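Local coordinates for extracellular haem-binding protein (Streptomyces reticuli, PDB 3FPW) that binds and probably degrades haem outside the cell, its oligomeric assembly being needed for interaction with a cognate two-component sensor kinase, at residues A[119-122]-A[123-127]; A[173-176]-A[177-180]. One frame throughout, in Å; residues are numbered along the deposited sequence.

Contact 1: A[119-122]-A[123-127]. With PO4 (phosphate ion), chain D.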
loop_
_atom_site.group_PDB
_atom_site.type_symbol
_atom_site.label_atom_id
_atom_site.label_comp_id
_atom_site.label_asym_id
_atom_site.label_seq_id
_atom_site.Cartn_x
_atom_site.Cartn_y
_atom_site.Cartn_z
ATOM N N LYS A 119 3.601 15.715 9.883
ATOM C CA LYS A 119 4.081 17.061 10.182
ATOM C C LYS A 119 5.520 17.055 10.673
ATOM O O LYS A 119 6.312 17.901 10.270
ATOM C CB LYS A 119 3.210 17.766 11.226
ATOM C CG LYS A 119 1.817 18.073 10.706
ATOM C CD LYS A 119 1.054 18.831 11.763
ATOM C CE LYS A 119 -0.441 18.899 11.476
ATOM N NZ LYS A 119 -1.190 19.559 12.610
ATOM N N ALA A 120 5.835 16.142 11.584
ATOM C CA ALA A 120 7.199 16.030 12.081
ATOM C C ALA A 120 8.205 15.730 10.946
ATOM O O ALA A 120 9.297 16.328 10.885
ATOM C CB ALA A 120 7.266 14.949 13.179
ATOM N N PHE A 121 7.854 14.784 10.086
ATOM C CA PHE A 121 8.699 14.428 8.957
ATOM C C PHE A 121 8.915 15.666 8.067
ATOM O O PHE A 121 10.001 15.909 7.549
ATOM C CB PHE A 121 7.960 13.330 8.157
ATOM C CG PHE A 121 8.693 12.858 6.923
ATOM C CD1 PHE A 121 8.392 13.375 5.658
ATOM C CD2 PHE A 121 9.674 11.875 7.022
ATOM C CE1 PHE A 121 9.074 12.931 4.515
ATOM C CE2 PHE A 121 10.335 11.419 5.876
ATOM C CZ PHE A 121 10.041 11.957 4.639
ATOM N N THR A 122 7.863 16.458 7.883
ATOM C CA THR A 122 7.933 17.585 6.961
ATOM C C THR A 122 8.822 18.679 7.527
ATOM O O THR A 122 9.669 19.261 6.817
ATOM C CB THR A 122 6.533 18.102 6.660
ATOM O OG1 THR A 122 5.790 17.016 6.092
ATOM C CG2 THR A 122 6.583 19.251 5.674
ATOM N N ALA A 123 8.646 18.953 8.818
ATOM C CA ALA A 123 9.468 19.952 9.488
ATOM C C ALA A 123 10.965 19.610 9.457
ATOM O O ALA A 123 11.812 20.498 9.225
ATOM C CB ALA A 123 9.013 20.130 10.927
ATOM N N VAL A 124 11.314 18.345 9.692
ATOM C CA VAL A 124 12.720 17.967 9.738
ATOM C C VAL A 124 13.321 17.889 8.339
ATOM O O VAL A 124 14.512 18.094 8.163
ATOM C CB VAL A 124 12.995 16.661 10.532
ATOM C CG1 VAL A 124 12.611 15.454 9.724
ATOM C CG2 VAL A 124 14.493 16.590 10.918
ATOM N N SER A 125 12.483 17.618 7.342
ATOM C CA SER A 125 12.942 17.565 5.956
ATOM C C SER A 125 13.395 18.919 5.426
ATOM O O SER A 125 14.376 18.987 4.676
ATOM C CB SER A 125 11.857 17.008 5.044
ATOM O OG SER A 125 11.672 15.622 5.274
ATOM N N TRP A 126 12.678 19.978 5.795
ATOM C CA TRP A 126 13.017 21.332 5.329
ATOM C C TRP A 126 13.610 22.216 6.419
ATOM O O TRP A 126 13.953 23.376 6.167
ATOM C CB TRP A 126 11.806 22.014 4.651
ATOM C CG TRP A 126 11.589 21.528 3.246
ATOM C CD1 TRP A 126 12.181 22.012 2.106
ATOM C CD2 TRP A 126 10.729 20.464 2.826
ATOM N NE1 TRP A 126 11.746 21.310 1.010
ATOM C CE2 TRP A 126 10.859 20.349 1.424
ATOM C CE3 TRP A 126 9.872 19.589 3.497
ATOM C CZ2 TRP A 126 10.139 19.409 0.677
ATOM C CZ3 TRP A 126 9.159 18.642 2.748
ATOM C CH2 TRP A 126 9.309 18.561 1.357
ATOM N N ASN A 127 13.783 21.663 7.623
ATOM C CA ASN A 127 14.314 22.432 8.737
ATOM C C ASN A 127 13.546 23.738 8.942
ATOM O O ASN A 127 14.138 24.824 9.084
ATOM C CB ASN A 127 15.810 22.696 8.572
ATOM C CG ASN A 127 16.426 23.253 9.820
ATOM O OD1 ASN A 127 15.924 23.024 10.923
ATOM N ND2 ASN A 127 17.544 23.974 9.669
HETATM P P PO4 D . -4.857 18.311 12.676
HETATM O O1 PO4 D . -4.630 18.833 14.091
HETATM O O2 PO4 D . -6.013 19.096 12.108
HETATM O O3 PO4 D . -3.625 18.661 11.907
HETATM O O4 PO4 D . -5.131 16.796 12.527
#
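S125 turns back on F121 with both of its donors. S125 OG gives a hydrogen bond of 2.8 Å to F121 O, and S125 N reaches the same oxygen at 3.0 Å, with an N-H...O angle of 143°. The two arrive from opposite faces of the F121 carbonyl plane, so one oxygen accepts twice. The torsion responsible sets S125 OG beside its own backbone N and anti to the carbonyl carbon (chi1 -71°), which swings the hydroxyl back along the helix. That position also lays S125 OG over one face of the F121 ring, offset toward the rim, 3.8 Å from F121 CE1.

The remaining backbone bonds join residues four apart: A123 N to K119 O, V124 N to A120 O and, longer, W126 N to T122 O at 3.3 Å. They make up the last turns of helix 112-126, which ends where N127 takes a positive phi (52°). Within the chain this helix packs against strand 163-171, V124 touching P164, and against helix 130-135 through T122 and W126; across the subunit interface F121 and S125 pack on P110 and Q111 of the second subunit, respectively.

T122 and W126 also touch through their side chains. T122 CG2 meets the benzo part of the indole, 3.9 Å from W126 CZ3, while T122 O lies at the ring's edge and in its plane, 3.3 Å from W126 CE3. The hydroxyl of T122 is occupied differently, bonding to R118 O and L150 N.

The K119 chain is extended beyond CG and carries NZ away from the helix to the phosphate, where K119 NZ donates to phosphate O3 at 2.7 Å. The K119 ammonium also forms a salt bridge with D179 and hydrogen bonds to A153 O and V170 O.

Contact 2: A[173-176]-A[177-180]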
loop_
_atom_site.group_PDB
_atom_site.type_symbol
_atom_site.label_atom_id
_atom_site.label_comp_id
_atom_site.label_asym_id
_atom_site.label_seq_id
_atom_site.Cartn_x
_atom_site.Cartn_y
_atom_site.Cartn_z
ATOM N N ALA A 173 -5.484 19.440 17.923
ATOM C CA ALA A 173 -6.035 20.677 18.483
ATOM C C ALA A 173 -6.963 21.335 17.462
ATOM O O ALA A 173 -6.988 20.954 16.282
ATOM C CB ALA A 173 -4.928 21.650 18.891
ATOM N N PRO A 174 -7.728 22.335 17.910
ATOM C CA PRO A 174 -8.711 22.932 17.023
ATOM C C PRO A 174 -8.119 23.723 15.865
ATOM O O PRO A 174 -8.835 24.067 14.918
ATOM C CB PRO A 174 -9.493 23.872 17.945
ATOM C CG PRO A 174 -9.227 23.448 19.295
ATOM C CD PRO A 174 -7.913 22.751 19.314
ATOM N N SER A 175 -6.830 24.019 15.925
ATOM C CA SER A 175 -6.169 24.711 14.818
ATOM C C SER A 175 -4.727 24.239 14.726
ATOM O O SER A 175 -4.137 23.776 15.717
ATOM C CB SER A 175 -6.221 26.239 14.995
ATOM O OG SER A 175 -5.332 26.678 16.019
ATOM N N GLY A 176 -4.173 24.338 13.525
ATOM C CA GLY A 176 -2.760 24.009 13.316
ATOM C C GLY A 176 -1.864 24.931 14.126
ATOM O O GLY A 176 -0.802 24.526 14.612
ATOM N N ASP A 177 -2.286 26.174 14.290
ATOM C CA ASP A 177 -1.463 27.107 15.042
ATOM C C ASP A 177 -1.376 26.671 16.511
ATOM O O ASP A 177 -0.308 26.733 17.112
ATOM C CB ASP A 177 -1.974 28.536 14.899
ATOM C CG ASP A 177 -1.655 29.141 13.524
ATOM O OD1 ASP A 177 -0.773 28.612 12.786
ATOM O OD2 ASP A 177 -2.298 30.149 13.184
ATOM N N LEU A 178 -2.486 26.199 17.077
ATOM C CA LEU A 178 -2.441 25.650 18.432
ATOM C C LEU A 178 -1.576 24.386 18.456
ATOM O O LEU A 178 -0.764 24.223 19.355
ATOM C CB LEU A 178 -3.836 25.335 18.960
ATOM C CG LEU A 178 -4.598 26.575 19.401
ATOM C CD1 LEU A 178 -6.052 26.178 19.546
ATOM C CD2 LEU A 178 -4.006 27.057 20.717
ATOM N N ASP A 179 -1.752 23.495 17.480
ATOM C CA ASP A 179 -0.886 22.304 17.411
ATOM C C ASP A 179 0.573 22.733 17.500
ATOM O O ASP A 179 1.391 22.135 18.221
ATOM C CB ASP A 179 -1.026 21.569 16.074
ATOM C CG ASP A 179 -2.331 20.808 15.921
ATOM O OD1 ASP A 179 -2.865 20.300 16.933
ATOM O OD2 ASP A 179 -2.806 20.672 14.751
ATOM N N GLU A 180 0.919 23.754 16.726
ATOM C CA GLU A 180 2.317 24.154 16.647
ATOM C C GLU A 180 2.809 24.806 17.937
ATOM O O GLU A 180 3.982 24.689 18.278
ATOM C CB GLU A 180 2.585 25.023 15.415
ATOM C CG GLU A 180 3.985 24.825 14.886
ATOM C CD GLU A 180 4.181 25.490 13.543
ATOM O OE1 GLU A 180 4.708 26.622 13.511
ATOM O OE2 GLU A 180 3.786 24.884 12.531
#
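G176, D179 and L178 have the most surface buried where the loop after strand 163-171 turns into helix 176-187. G176 opens the first turn: its O accepts from E180 N at 2.8 Å, and its CA lies 3.6 Å from D179 OD2.

D179 folds back over the start of the helix. With its CG beside the backbone N and anti to the carbonyl carbon (chi1 -73°), the carboxylate returns to the incoming loop, and D179 OD1 accepts from A173 N at 2.9 Å. The donor approaches on the syn side, 17° out of the carboxylate plane. D179 N, meanwhile, bonds to S175 O at 3.0 Å, so backbone and side chain of one residue hold two points of the loop.

L178 is gripped at its amide and packed along its branch. S175 is the N-cap: S175 OG accepts from L178 N at 3.1 Å in a nearly straight bond (162°), and the same oxygen sits 3.5 Å from L178 CG. Beyond it, L178 CD1 lies 3.9 Å from P174 CD, the two side chains crossing at a slant, and L178 CB touches A173 CB at 3.8 Å. P174 and L178 also meet R86 of a neighbouring loop.

L178 N is thus satisfied by the S175 hydroxyl, whereas the D179 carboxylate divides its oxygens between A173 N and a salt bridge to K119; these two partners would offset its negative charge, while the phosphate close to D179 OD2 probably acts the other way.

Overall arrangement
Contact 1 and contact 2 come in series along the chain, with centres 16 Å apart, yet they join directly: K119 NZ of helix 112-126 and D179 OD2 of helix 176-187 form a salt bridge of 2.9 Å. Beside this bridge lies the phosphate, probably from the crystallisation liquor. K119 NZ and G172 N, just before 173-176, bind it, and the D179 side chain comes within about 3 Å. The site therefore lies where the two helices and the end of strand 163-171 converge. Contact 2 also approaches an iron(III) ion, about 4 Å from the P174 side chain. The centre of contact 1 lies about 6 Å from the centre of the chain, that of contact 2 about 14 Å.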